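Local coordinates for glucose import ATP-binding protein GlcV (Sulfolobus solfataricus, PDB 1OXX) that powers glucose uptake as the ATP-hydrolysing subunit of an ABC transporter, coupling the energy of ATP hydrolysis to movement of the sugar across the membrane, at residues V2-K7 with R49-L54; N102-L107 with E115-R120; K126-H131 with K184-R189; D209-L214 with E226-N231; V256-L261 with A272-R277. The protein carries 1 engineered substitution. All coordinates share one frame; numbering follows the deposited sequence.

From the N terminus the five contacts close one after another, with no nesting or crossing. Interaction 1 joins the first strand of the ABC-ATPase domain to the helix behind its ATP-binding loop. Interaction 2 closes a short loop between helices 99-104 and 114-127. Interaction 3 starts from the C-terminal end of helix 114-127 and bridges to helix 176-190; Ile-103 CD1 and Ile-130 CD1, 4.0 Å apart, join interactions 2 and 3. Interaction 4 spans a beta hairpin to bring helix 225-230 onto strand 210-215. Interaction 5, in the C-terminal part, packs strand 255-258 on strand 271-276 across the intervening strand 245-252; its Arg-277 NH2 probably bonds to Tyr-229 O of interaction 4.

Interaction 1: residues V2-K7 with R49-L54; sequences VRIIVK and RIIAGL
Helix 41-52, which follows the Walker A loop, rests here on the first strand of the ABC-ATPase domain, with Ile-51 meeting Val-6 and Ile-4. The contact is small and wholly apolar. Ile-51 does the reaching: CG1 stands anti to its carbonyl carbon (chi1 -54°), and a further bend at chi2 carries CD1 to the strand, although the side chain does not leave the helix pointing straight at it. That methyl comes to 4.1 Å from Val-6 CG2, the two side chains crossing at about a right angle. A second approach, Ile-51 CD1 to Ile-4 CG2 at 4.4 Å, is less certain because Ile-4 was built in two conformations. Just beyond Ile-51 the helix ends in a Schellman motif: Gly-53, with positive phi, is the C-prime residue, Leu-54 N bonds to Arg-49 O at 2.9 Å and Gly-53 N, weakly, to Ile-50 O. Strand 4-13 runs between strands 18-28 and 61-64 of the antiparallel sheet, while Ile-51 also packs on Leu-62 of that sheet and on Leu-161 and Leu-163 of strand 161-165, placing the end of the helix between the antiparallel sheet and the mixed core sheet.

Interaction 2: residues N102-L107 with E115-R120; sequences NIAFPL and EEIRKR
Leu-107 touches Arg-120 on its aliphatic stem, so no guanidinium face enters the contact; the flat groups that do pair lie within residues 115-120. At the edge of the Arg-118 guanidinium, in its plane, sits the carboxylate of Glu-115. The grip is side-on and twofold: Arg-118 NE reaches Glu-115 OE1 at 3.1 Å and Arg-118 NH2 reaches Glu-115 OE2 at 2.8 Å. Both bonds are nearly straight and use the syn sides of the oxygens, but the carboxylate is tilted, by 33° at OE1. Facing the other segment, Ile-117 takes the centre. Its CG2, anti to the backbone N, lies 3.9 Å from Ala-104 CB and 4.2 Å from Leu-107 CD1. Leu-107 comes in from the 3-10 turn that follows helix 99-104, and its CD1 also lies 4.1 Å from Arg-120 CG, the two chains crossing at about a right angle. A bend at chi2 (58°) turns the rest of Arg-120 off this line, toward Glu-123, with which NH1 forms a salt bridge, and toward Val-156 O, which NE donates to. The contact joins two consecutive helices of the helical subdomain of the ABC-ATPase. Only carbon atoms meet across it and both guanidinium groups have polar partners outside the pairing of the segments, a salt bridge from Arg-118 NH1 to Glu-122 included, so apolar packing holds the two helices together here.

Interaction 3: residues K126-H131 with K184-R189; sequences KILDIH and KEVQSR
Ile-127, the last residue of helix 114-127, lays its CG2 over one face of the Arg-189 guanidinium, linking the helical subdomain of the ABC-ATPase to helix 176-190 of the catalytic core. The methyl lies 3.2 Å above the guanidinium plane, offset toward the rim on the NH2 side, and the fit is tight: Ile-127 CG2 is 3.3 Å from Arg-189 NH2. Next in sequence, Leu-128 is the first residue to leave helical angles. Its side chain does not start out straight at helix 176-190, yet its end comes closer, and Leu-128 CD2 meets Val-186 CG2 at 4.1 Å, the two crossing at about a right angle. These two are buried, whereas the isoleucine-arginine pair lies at the surface. Asp-129, with positive phi, is the C-prime residue of the Schellman motif that ends the helix, its N bonding to Lys-126 O. Ile-130 and His-131 then lead the chain away; Ile-130 packs on Arg-148 and Val-149, and His-131 NE2 turns back to Glu-122. Helix 143-155 underlies the junction, since Leu-128 rests on its Ala-152 and Val-186 on its Leu-155. What brings the arginine's flat end beneath the isoleucine is a chain extended through chi1 and chi2 and then bent at chi3 (62°), which also leaves Arg-189 NH1 4.2 Å from Ile-127 CD1.

Interaction 4: residues D209-L214 with E226-N231; sequences DRVGVL and EDLYDN
Strand 210-215 and helix 225-230 face each other through Val-211 and Leu-228, whose CA atoms are 8.3 Å apart, and no hydrogen bond passes between the two segments. From the strand, Val-211 and Val-213 both point at the helix, with Gly-212 between them on the chain. From the helix Leu-228 alone answers, and its CD2 is the branch that does the touching. That methyl lies 4.2 Å from Val-211 O and, in the conformer given, 4.2 Å from Val-211 CG1, a less certain approach, since Val-211 was built in two conformations and the one considered here has an awkward chi1 of 26°. Val-213 is the other neighbour of Leu-228, and the two side chains run past one another in opposite directions. Their modelled methyl-methyl separation is shorter than carbons can sit, so the neighbourhood is credible but its exact spacing is doubtful. All three residues are buried, and the contact is plain apolar packing. In the mixed core sheet strand 210-215 lies between strand 33-37, which leads into the Walker A loop, and the antiparallel edge strand 218-223. Leu-228 also touches Gln-221 of that edge strand, Val-213 packs on Val-237 and Leu-240 of helix 235-241, and the ring of Tyr-229 makes a cation-pi contact with Arg-277, so helix 225-230 lies between the core sheet and the C-terminal part.

Interaction 5: residues V256-L261 with A272-R277; sequences VVIGSL and AIIGIR
Val-256 holds CG1 anti to its backbone N (chi1 177°) and Ile-274 holds CG1 anti to its carbonyl carbon (chi1 -69°), and with these torsions the two side chains meet tip to tip. They belong to the antiparallel beta-sheet of strands 245-252, 255-258, 261-263, 271-276 and 348-351, probably part of the OB-like C-terminal region, as in related sugar-transporter ATPases. Strands 255-258 and 271-276 are not bonded to each other: strand 245-252 lies between them in the sheet. Their short axes nevertheless approach to 8.6 Å at an angle of 80°, consistent with a strongly twisted sheet, on one side of which these side chains pack together. On one branch Val-256 CG2 comes within 4.0 Å of Ala-272 CB. Ile-258, two residues on and pointing the same way, sends CD1 to 4.2 Å from Ile-274 CG1. After Ile-258 a type II' turn reverses the chain, with Gly-259 at positive phi and Ile-258 and Leu-261 bonded to each other in both directions. Phe-263 and Val-349 add to the packing round Ile-274. The four touching residues are all buried, and the shortest approach among them is Val-256 CG1 to Ile-274 CG1, 3.9 Å.

Interaction 1: residues V2-K7 with R49-L54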
# COMPACT_ATOMS: atom_id res chain seq x y z
N VAL A 2 -17.10 4.19 -12.19
CA VAL A 2 -18.09 3.50 -11.39
C VAL A 2 -17.92 3.76 -9.90
O VAL A 2 -16.81 3.85 -9.40
CB VAL A 2 -17.99 1.99 -11.64
CG1 VAL A 2 -16.59 1.49 -11.26
CG2 VAL A 2 -19.07 1.22 -10.92
N ARG A 3 -19.03 3.92 -9.20
CA ARG A 3 -19.03 4.08 -7.75
C ARG A 3 -19.11 2.71 -7.11
O ARG A 3 -19.91 1.88 -7.54
CB ARG A 3 -20.29 4.83 -7.32
CG ARG A 3 -20.30 6.32 -7.45
CD ARG A 3 -21.41 6.96 -6.60
NE ARG A 3 -20.94 7.40 -5.28
CZ ARG A 3 -21.48 7.07 -4.11
NH1 ARG A 3 -22.54 6.26 -4.05
NH2 ARG A 3 -20.97 7.55 -2.99
N ILE A 4 -18.34 2.46 -6.06
CA ILE A 4 -18.40 1.19 -5.37
C ILE A 4 -18.86 1.40 -3.94
O ILE A 4 -18.20 2.13 -3.17
CB ILE A 4 -17.03 0.50 -5.37
CG1 ILE A 4 -16.45 0.44 -6.79
CG2 ILE A 4 -17.14 -0.90 -4.77
CD1 ILE A 4 -17.28 -0.34 -7.78
N ILE A 5 -19.96 0.76 -3.57
CA ILE A 5 -20.47 0.81 -2.21
C ILE A 5 -20.24 -0.54 -1.58
O ILE A 5 -20.80 -1.54 -2.04
CB ILE A 5 -21.97 1.15 -2.12
CG1 ILE A 5 -22.24 2.58 -2.59
CG2 ILE A 5 -22.46 0.98 -0.68
CD1 ILE A 5 -23.70 2.98 -2.47
N VAL A 6 -19.41 -0.57 -0.55
CA VAL A 6 -19.11 -1.74 0.25
C VAL A 6 -19.91 -1.55 1.54
O VAL A 6 -19.58 -0.66 2.31
CB VAL A 6 -17.60 -1.82 0.54
CG1 VAL A 6 -17.27 -3.06 1.37
CG2 VAL A 6 -16.81 -1.83 -0.75
N LYS A 7 -20.94 -2.35 1.74
CA LYS A 7 -21.86 -2.19 2.87
C LYS A 7 -21.84 -3.36 3.85
O LYS A 7 -22.25 -4.48 3.52
CB LYS A 7 -23.29 -2.00 2.35
CG LYS A 7 -24.28 -1.59 3.42
CD LYS A 7 -24.05 -0.16 3.84
CE LYS A 7 -24.89 0.20 5.07
NZ LYS A 7 -24.81 1.66 5.39
N ARG A 49 -10.75 -9.89 -4.12
CA ARG A 49 -11.49 -10.93 -4.81
C ARG A 49 -13.00 -10.68 -4.72
O ARG A 49 -13.74 -10.99 -5.65
CB ARG A 49 -11.13 -12.31 -4.23
CG ARG A 49 -9.78 -12.81 -4.70
CD ARG A 49 -9.32 -14.09 -4.05
NE ARG A 49 -10.07 -15.26 -4.46
CZ ARG A 49 -9.86 -15.92 -5.59
NH1 ARG A 49 -8.92 -15.52 -6.42
NH2 ARG A 49 -10.59 -16.99 -5.88
N ILE A 50 -13.44 -10.12 -3.60
CA ILE A 50 -14.85 -9.78 -3.46
C ILE A 50 -15.21 -8.64 -4.41
O ILE A 50 -16.27 -8.66 -5.06
CB ILE A 50 -15.19 -9.47 -2.00
CG1 ILE A 50 -15.23 -10.78 -1.23
CG2 ILE A 50 -16.51 -8.76 -1.89
CD1 ILE A 50 -15.40 -10.63 0.27
N ILE A 51 -14.36 -7.61 -4.50
CA ILE A 51 -14.64 -6.54 -5.46
C ILE A 51 -14.64 -7.09 -6.90
O ILE A 51 -15.45 -6.67 -7.71
CB ILE A 51 -13.63 -5.37 -5.33
CG1 ILE A 51 -13.57 -4.85 -3.89
CG2 ILE A 51 -13.97 -4.26 -6.30
CD1 ILE A 51 -14.89 -4.38 -3.34
N ALA A 52 -13.75 -8.03 -7.19
CA ALA A 52 -13.67 -8.59 -8.55
C ALA A 52 -14.83 -9.50 -8.88
O ALA A 52 -15.22 -9.64 -10.03
CB ALA A 52 -12.36 -9.33 -8.74
N GLY A 53 -15.40 -10.14 -7.86
CA GLY A 53 -16.48 -11.08 -8.08
C GLY A 53 -15.97 -12.51 -8.11
O GLY A 53 -16.71 -13.43 -8.47
N LEU A 54 -14.71 -12.71 -7.74
CA LEU A 54 -14.11 -14.05 -7.65
C LEU A 54 -14.48 -14.72 -6.33
O LEU A 54 -14.30 -15.93 -6.13
CB LEU A 54 -12.60 -13.96 -7.82
CG LEU A 54 -12.15 -13.46 -9.20
CD1 LEU A 54 -10.68 -13.14 -9.22
CD2 LEU A 54 -12.50 -14.50 -10.26

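Interaction 2: residues N102-L107 with E115-R120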
# COMPACT_ATOMS: atom_id res chain seq x y z
N ASN A 102 -2.46 -13.44 -25.71
CA ASN A 102 -2.77 -13.16 -24.32
C ASN A 102 -3.71 -11.96 -24.20
O ASN A 102 -4.64 -11.97 -23.40
CB ASN A 102 -1.49 -12.88 -23.53
CG ASN A 102 -0.95 -14.10 -22.84
OD1 ASN A 102 -1.47 -14.51 -21.79
ND2 ASN A 102 0.08 -14.72 -23.43
N ILE A 103 -3.46 -10.92 -24.98
CA ILE A 103 -4.28 -9.72 -24.93
C ILE A 103 -5.65 -9.95 -25.56
O ILE A 103 -6.66 -9.39 -25.10
CB ILE A 103 -3.54 -8.55 -25.59
CG1 ILE A 103 -2.22 -8.27 -24.86
CG2 ILE A 103 -4.42 -7.30 -25.62
CD1 ILE A 103 -1.28 -7.30 -25.62
N ALA A 104 -5.71 -10.80 -26.58
CA ALA A 104 -6.97 -11.08 -27.26
C ALA A 104 -7.88 -12.00 -26.48
O ALA A 104 -9.10 -12.04 -26.70
CB ALA A 104 -6.69 -11.71 -28.59
N PHE A 105 -7.31 -12.78 -25.58
CA PHE A 105 -8.07 -13.80 -24.87
C PHE A 105 -9.40 -13.32 -24.27
O PHE A 105 -10.41 -13.99 -24.45
CB PHE A 105 -7.19 -14.45 -23.78
CG PHE A 105 -7.79 -15.70 -23.20
CD1 PHE A 105 -7.81 -16.87 -23.93
CD2 PHE A 105 -8.36 -15.68 -21.95
CE1 PHE A 105 -8.37 -18.02 -23.39
CE2 PHE A 105 -8.92 -16.82 -21.41
CZ PHE A 105 -8.92 -17.99 -22.14
N PRO A 106 -9.42 -12.19 -23.57
CA PRO A 106 -10.68 -11.74 -22.97
C PRO A 106 -11.75 -11.40 -23.99
O PRO A 106 -12.92 -11.29 -23.61
CB PRO A 106 -10.26 -10.48 -22.20
CG PRO A 106 -8.78 -10.66 -21.95
CD PRO A 106 -8.29 -11.32 -23.22
N LEU A 107 -11.38 -11.25 -25.25
CA LEU A 107 -12.34 -10.86 -26.29
C LEU A 107 -12.99 -12.05 -26.99
O LEU A 107 -13.85 -11.86 -27.85
CB LEU A 107 -11.64 -10.02 -27.35
CG LEU A 107 -10.96 -8.73 -26.88
CD1 LEU A 107 -10.38 -7.96 -28.05
CD2 LEU A 107 -11.95 -7.88 -26.14
N GLU A 115 -11.26 -9.26 -37.37
CA GLU A 115 -10.67 -7.96 -37.65
C GLU A 115 -10.89 -7.01 -36.47
O GLU A 115 -10.03 -6.19 -36.14
CB GLU A 115 -11.23 -7.39 -38.94
CG GLU A 115 -10.45 -7.82 -40.17
CD GLU A 115 -9.01 -7.36 -40.12
OE1 GLU A 115 -8.10 -8.21 -39.97
OE2 GLU A 115 -8.78 -6.14 -40.22
N GLU A 116 -12.05 -7.10 -35.85
CA GLU A 116 -12.36 -6.25 -34.71
C GLU A 116 -11.44 -6.56 -33.54
O GLU A 116 -10.96 -5.66 -32.86
CB GLU A 116 -13.82 -6.40 -34.29
CG GLU A 116 -14.79 -5.82 -35.30
CD GLU A 116 -16.24 -6.03 -34.90
OE1 GLU A 116 -17.00 -5.03 -34.89
OE2 GLU A 116 -16.63 -7.18 -34.62
N ILE A 117 -11.23 -7.84 -33.27
CA ILE A 117 -10.31 -8.26 -32.22
C ILE A 117 -8.91 -7.74 -32.53
O ILE A 117 -8.25 -7.16 -31.66
CB ILE A 117 -10.32 -9.81 -32.11
CG1 ILE A 117 -11.65 -10.29 -31.54
CG2 ILE A 117 -9.14 -10.31 -31.29
CD1 ILE A 117 -11.81 -11.79 -31.67
N ARG A 118 -8.47 -7.88 -33.78
CA ARG A 118 -7.11 -7.50 -34.14
C ARG A 118 -6.91 -6.01 -33.96
O ARG A 118 -5.93 -5.57 -33.37
CB ARG A 118 -6.81 -7.89 -35.59
CG ARG A 118 -5.38 -7.54 -35.98
CD ARG A 118 -5.08 -7.66 -37.45
NE ARG A 118 -5.95 -6.78 -38.22
CZ ARG A 118 -5.85 -5.46 -38.26
NH1 ARG A 118 -4.89 -4.84 -37.58
NH2 ARG A 118 -6.69 -4.75 -39.00
N LYS A 119 -7.89 -5.24 -34.41
CA LYS A 119 -7.80 -3.80 -34.32
C LYS A 119 -7.74 -3.35 -32.86
O LYS A 119 -6.95 -2.47 -32.49
CB LYS A 119 -8.95 -3.15 -35.10
CG LYS A 119 -8.78 -3.31 -36.60
CD LYS A 119 -9.92 -2.68 -37.39
CE LYS A 119 -9.80 -2.99 -38.88
NZ LYS A 119 -10.92 -2.37 -39.64
N ARG A 120 -8.53 -3.98 -32.01
CA ARG A 120 -8.56 -3.59 -30.61
C ARG A 120 -7.26 -3.94 -29.90
O ARG A 120 -6.69 -3.13 -29.16
CB ARG A 120 -9.74 -4.23 -29.89
CG ARG A 120 -9.82 -3.89 -28.41
CD ARG A 120 -9.91 -2.40 -28.14
NE ARG A 120 -9.96 -2.14 -26.71
CZ ARG A 120 -9.69 -0.97 -26.14
NH1 ARG A 120 -9.35 0.08 -26.87
NH2 ARG A 120 -9.75 -0.86 -24.81

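Interaction 3: residues K126-H131 with K184-R189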
# COMPACT_ATOMS: atom_id res chain seq x y z
N LYS A 126 -0.40 -0.52 -29.04
CA LYS A 126 0.31 0.70 -29.44
C LYS A 126 0.35 1.71 -28.30
O LYS A 126 1.38 2.32 -28.03
CB LYS A 126 -0.34 1.30 -30.67
N ILE A 127 -0.78 1.89 -27.63
CA ILE A 127 -0.84 2.84 -26.53
C ILE A 127 0.15 2.47 -25.42
O ILE A 127 0.78 3.34 -24.84
CB ILE A 127 -2.28 2.91 -25.99
CG1 ILE A 127 -3.18 3.65 -26.98
CG2 ILE A 127 -2.31 3.57 -24.62
CD1 ILE A 127 -4.69 3.46 -26.71
N LEU A 128 0.32 1.17 -25.15
CA LEU A 128 1.18 0.69 -24.09
C LEU A 128 2.59 0.34 -24.58
O LEU A 128 3.40 -0.27 -23.87
CB LEU A 128 0.53 -0.51 -23.38
CG LEU A 128 -0.74 -0.22 -22.58
CD1 LEU A 128 -1.36 -1.48 -22.01
CD2 LEU A 128 -0.42 0.74 -21.45
N ASP A 129 2.87 0.71 -25.83
CA ASP A 129 4.17 0.53 -26.47
C ASP A 129 4.72 -0.88 -26.42
O ASP A 129 5.90 -1.11 -26.13
CB ASP A 129 5.18 1.52 -25.90
CG ASP A 129 6.44 1.65 -26.75
OD1 ASP A 129 6.35 1.50 -28.00
OD2 ASP A 129 7.56 1.91 -26.25
N ILE A 130 3.85 -1.84 -26.74
CA ILE A 130 4.26 -3.24 -26.90
C ILE A 130 3.79 -3.82 -28.22
O ILE A 130 3.80 -5.03 -28.42
CB ILE A 130 3.77 -4.15 -25.74
CG1 ILE A 130 2.30 -3.87 -25.42
CG2 ILE A 130 4.67 -3.95 -24.53
CD1 ILE A 130 1.64 -4.85 -24.49
N HIS A 131 3.40 -2.94 -29.13
CA HIS A 131 2.92 -3.38 -30.43
C HIS A 131 3.99 -4.19 -31.18
O HIS A 131 3.68 -5.14 -31.90
CB HIS A 131 2.48 -2.16 -31.25
CG HIS A 131 1.84 -2.49 -32.55
ND1 HIS A 131 2.56 -2.61 -33.71
CD2 HIS A 131 0.55 -2.75 -32.88
CE1 HIS A 131 1.75 -2.91 -34.70
NE2 HIS A 131 0.52 -3.00 -34.22
N LYS A 184 -0.54 5.31 -13.33
CA LYS A 184 -1.07 6.65 -13.10
C LYS A 184 -1.54 7.27 -14.42
O LYS A 184 -2.63 7.84 -14.50
CB LYS A 184 0.01 7.52 -12.46
CG LYS A 184 -0.39 8.97 -12.21
CD LYS A 184 0.66 9.70 -11.39
CE LYS A 184 0.31 11.17 -11.22
NZ LYS A 184 1.24 11.87 -10.29
N GLU A 185 -0.71 7.14 -15.46
CA GLU A 185 -1.04 7.68 -16.77
C GLU A 185 -2.29 7.03 -17.34
O GLU A 185 -3.18 7.71 -17.86
CB GLU A 185 0.14 7.49 -17.72
N VAL A 186 -2.36 5.71 -17.26
CA VAL A 186 -3.52 4.97 -17.73
C VAL A 186 -4.78 5.43 -17.02
O VAL A 186 -5.82 5.66 -17.64
CB VAL A 186 -3.32 3.46 -17.51
CG1 VAL A 186 -4.64 2.72 -17.51
CG2 VAL A 186 -2.35 2.90 -18.53
N GLN A 187 -4.72 5.54 -15.70
CA GLN A 187 -5.89 5.94 -14.94
C GLN A 187 -6.35 7.33 -15.35
O GLN A 187 -7.55 7.56 -15.52
CB GLN A 187 -5.62 5.89 -13.43
CG GLN A 187 -6.88 6.03 -12.58
CD GLN A 187 -7.37 7.47 -12.47
OE1 GLN A 187 -6.57 8.41 -12.49
NE2 GLN A 187 -8.69 7.64 -12.35
N SER A 188 -5.41 8.25 -15.54
CA SER A 188 -5.75 9.62 -15.93
C SER A 188 -6.43 9.65 -17.28
O SER A 188 -7.43 10.37 -17.48
CB SER A 188 -4.48 10.47 -16.00
OG SER A 188 -4.81 11.82 -16.29
N ARG A 189 -5.87 8.90 -18.23
CA ARG A 189 -6.36 8.84 -19.60
C ARG A 189 -7.75 8.23 -19.70
O ARG A 189 -8.58 8.70 -20.46
CB ARG A 189 -5.37 8.03 -20.43
CG ARG A 189 -5.78 7.81 -21.85
CD ARG A 189 -4.63 7.32 -22.71
NE ARG A 189 -4.12 6.04 -22.26
CZ ARG A 189 -4.77 4.90 -22.41
NH1 ARG A 189 -5.96 4.91 -22.99
NH2 ARG A 189 -4.25 3.76 -21.98

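Interaction 4: residues D209-L214 with E226-N231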
# COMPACT_ATOMS: atom_id res chain seq x y z
N ASP A 209 -5.19 8.19 -3.86
CA ASP A 209 -5.50 9.49 -3.26
C ASP A 209 -6.19 9.38 -1.90
O ASP A 209 -6.19 10.33 -1.10
CB ASP A 209 -6.35 10.32 -4.20
CG ASP A 209 -5.59 10.72 -5.42
OD1 ASP A 209 -4.37 11.03 -5.30
OD2 ASP A 209 -6.10 10.74 -6.54
N ARG A 210 -6.79 8.23 -1.64
CA ARG A 210 -7.42 7.94 -0.37
C ARG A 210 -7.09 6.49 -0.10
O ARG A 210 -7.09 5.67 -1.04
CB ARG A 210 -8.93 8.21 -0.40
CG ARG A 210 -9.59 8.16 0.94
CD ARG A 210 -11.02 8.78 1.01
NE ARG A 210 -11.93 8.15 0.05
CZ ARG A 210 -13.02 7.46 0.37
NH1 ARG A 210 -13.44 7.33 1.62
NH2 ARG A 210 -13.72 6.90 -0.61
N VAL A 211 -6.78 6.17 1.15
CA VAL A 211 -6.39 4.83 1.52
C VAL A 211 -7.07 4.38 2.79
O VAL A 211 -7.27 5.17 3.72
CB VAL A 211 -4.88 4.74 1.80
CG1 VAL A 211 -4.16 6.04 2.25
CG2 VAL A 211 -4.34 3.35 2.20
N GLY A 212 -7.46 3.11 2.81
CA GLY A 212 -7.97 2.49 4.00
C GLY A 212 -6.95 1.49 4.50
O GLY A 212 -6.24 0.83 3.72
N VAL A 213 -6.85 1.39 5.81
CA VAL A 213 -5.92 0.46 6.42
C VAL A 213 -6.68 -0.65 7.12
O VAL A 213 -7.54 -0.40 7.98
CB VAL A 213 -5.03 1.18 7.42
CG1 VAL A 213 -4.02 0.21 7.99
CG2 VAL A 213 -4.34 2.35 6.74
N LEU A 214 -6.35 -1.88 6.75
CA LEU A 214 -6.99 -3.07 7.29
C LEU A 214 -6.11 -3.76 8.34
O LEU A 214 -4.98 -4.15 8.03
CB LEU A 214 -7.24 -4.08 6.16
CG LEU A 214 -8.64 -4.12 5.53
CD1 LEU A 214 -9.42 -2.85 5.83
CD2 LEU A 214 -8.58 -4.38 4.02
N GLU A 226 -0.94 11.05 3.19
CA GLU A 226 -0.14 11.92 4.06
C GLU A 226 -0.78 12.07 5.45
O GLU A 226 -0.08 12.27 6.44
CB GLU A 226 0.03 13.29 3.41
N ASP A 227 -2.10 11.99 5.52
CA ASP A 227 -2.79 12.13 6.79
C ASP A 227 -2.59 10.88 7.65
O ASP A 227 -2.38 10.99 8.86
CB ASP A 227 -4.27 12.46 6.55
CG ASP A 227 -4.46 13.87 6.01
OD1 ASP A 227 -3.57 14.72 6.26
OD2 ASP A 227 -5.43 14.22 5.32
N LEU A 228 -2.62 9.70 7.04
CA LEU A 228 -2.29 8.50 7.78
C LEU A 228 -0.84 8.54 8.22
O LEU A 228 -0.51 8.05 9.31
CB LEU A 228 -2.52 7.22 6.96
CG LEU A 228 -3.94 6.64 7.09
CD1 LEU A 228 -4.93 7.62 6.55
CD2 LEU A 228 -4.05 5.30 6.40
N TYR A 229 0.03 9.09 7.38
CA TYR A 229 1.46 9.15 7.69
C TYR A 229 1.76 10.04 8.90
O TYR A 229 2.53 9.66 9.80
CB TYR A 229 2.20 9.69 6.47
CG TYR A 229 3.70 9.48 6.49
CD1 TYR A 229 4.24 8.25 6.18
CD2 TYR A 229 4.57 10.50 6.79
CE1 TYR A 229 5.59 8.05 6.16
CE2 TYR A 229 5.94 10.31 6.79
CZ TYR A 229 6.44 9.08 6.48
OH TYR A 229 7.79 8.83 6.44
N ASP A 230 1.15 11.22 8.93
CA ASP A 230 1.43 12.18 9.98
C ASP A 230 0.48 12.07 11.17
O ASP A 230 0.87 12.41 12.30
CB ASP A 230 1.36 13.60 9.42
CG ASP A 230 2.54 13.94 8.54
OD1 ASP A 230 3.61 13.29 8.66
OD2 ASP A 230 2.46 14.85 7.68
N ASN A 231 -0.73 11.58 10.94
CA ASN A 231 -1.73 11.45 12.00
C ASN A 231 -2.32 10.03 12.08
O ASN A 231 -3.53 9.84 11.98
CB ASN A 231 -2.82 12.49 11.80
CG ASN A 231 -2.27 13.90 11.82
OD1 ASN A 231 -1.73 14.34 12.83
ND2 ASN A 231 -2.38 14.59 10.70

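Interaction 5: residues V256-L261 with A272-R277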
# COMPACT_ATOMS: atom_id res chain seq x y z
N VAL A 256 7.46 11.97 28.68
CA VAL A 256 7.56 10.51 28.64
C VAL A 256 9.03 10.14 28.72
O VAL A 256 9.82 10.47 27.84
CB VAL A 256 6.91 9.94 27.35
CG1 VAL A 256 7.08 8.44 27.26
CG2 VAL A 256 5.43 10.26 27.32
N VAL A 257 9.39 9.44 29.79
CA VAL A 257 10.77 9.09 30.06
C VAL A 257 11.11 7.69 29.59
O VAL A 257 10.43 6.73 29.91
CB VAL A 257 11.07 9.18 31.55
CG1 VAL A 257 12.44 8.58 31.86
CG2 VAL A 257 11.01 10.62 32.04
N ILE A 258 12.19 7.60 28.82
CA ILE A 258 12.72 6.33 28.32
C ILE A 258 14.23 6.40 28.55
O ILE A 258 14.97 6.95 27.75
CB ILE A 258 12.38 6.14 26.82
CG1 ILE A 258 10.88 6.38 26.57
CG2 ILE A 258 12.81 4.76 26.34
CD1 ILE A 258 10.45 6.30 25.13
N GLY A 259 14.69 5.88 29.68
CA GLY A 259 16.09 5.98 30.03
C GLY A 259 16.51 7.43 30.04
O GLY A 259 15.89 8.27 30.70
N SER A 260 17.56 7.74 29.30
CA SER A 260 18.09 9.10 29.24
C SER A 260 17.35 10.00 28.24
O SER A 260 17.80 11.11 27.96
CB SER A 260 19.56 9.04 28.88
OG SER A 260 19.75 8.33 27.67
N LEU A 261 16.26 9.53 27.66
CA LEU A 261 15.46 10.38 26.80
C LEU A 261 14.17 10.77 27.50
O LEU A 261 13.62 10.01 28.31
CB LEU A 261 15.12 9.66 25.50
CG LEU A 261 16.28 9.23 24.62
CD1 LEU A 261 15.72 8.66 23.32
CD2 LEU A 261 17.22 10.38 24.32
N ALA A 272 3.30 5.08 27.97
CA ALA A 272 2.97 5.54 26.63
C ALA A 272 3.86 4.92 25.59
O ALA A 272 4.99 4.55 25.86
CB ALA A 272 3.10 7.05 26.54
N ILE A 273 3.32 4.84 24.37
CA ILE A 273 4.09 4.43 23.22
C ILE A 273 4.42 5.69 22.44
O ILE A 273 3.53 6.50 22.15
CB ILE A 273 3.29 3.47 22.35
CG1 ILE A 273 2.97 2.20 23.14
CG2 ILE A 273 4.06 3.15 21.08
CD1 ILE A 273 1.99 1.28 22.46
N ILE A 274 5.69 5.88 22.15
CA ILE A 274 6.15 7.00 21.36
C ILE A 274 6.45 6.47 19.96
O ILE A 274 7.09 5.44 19.81
CB ILE A 274 7.45 7.59 21.98
CG1 ILE A 274 7.17 8.26 23.32
CG2 ILE A 274 8.13 8.56 21.02
CD1 ILE A 274 6.46 9.56 23.18
N GLY A 275 6.00 7.22 18.95
CA GLY A 275 6.33 6.96 17.57
C GLY A 275 7.11 8.14 17.02
O GLY A 275 6.65 9.28 17.10
N ILE A 276 8.31 7.87 16.50
CA ILE A 276 9.10 8.93 15.88
C ILE A 276 9.76 8.36 14.62
O ILE A 276 10.51 7.37 14.66
CB ILE A 276 10.12 9.59 16.88
CG1 ILE A 276 10.76 10.85 16.28
CG2 ILE A 276 11.18 8.61 17.36
CD1 ILE A 276 9.85 12.09 16.30
N ARG A 277 9.42 8.94 13.48
CA ARG A 277 9.96 8.45 12.22
C ARG A 277 11.44 8.80 12.09
O ARG A 277 11.90 9.81 12.63
CB ARG A 277 9.13 8.98 11.06
CG ARG A 277 7.70 8.50 11.06
CD ARG A 277 7.00 8.69 9.69
NE ARG A 277 5.58 8.43 9.81
CZ ARG A 277 5.02 7.23 9.83
NH1 ARG A 277 5.76 6.13 9.69
NH2 ARG A 277 3.70 7.12 9.95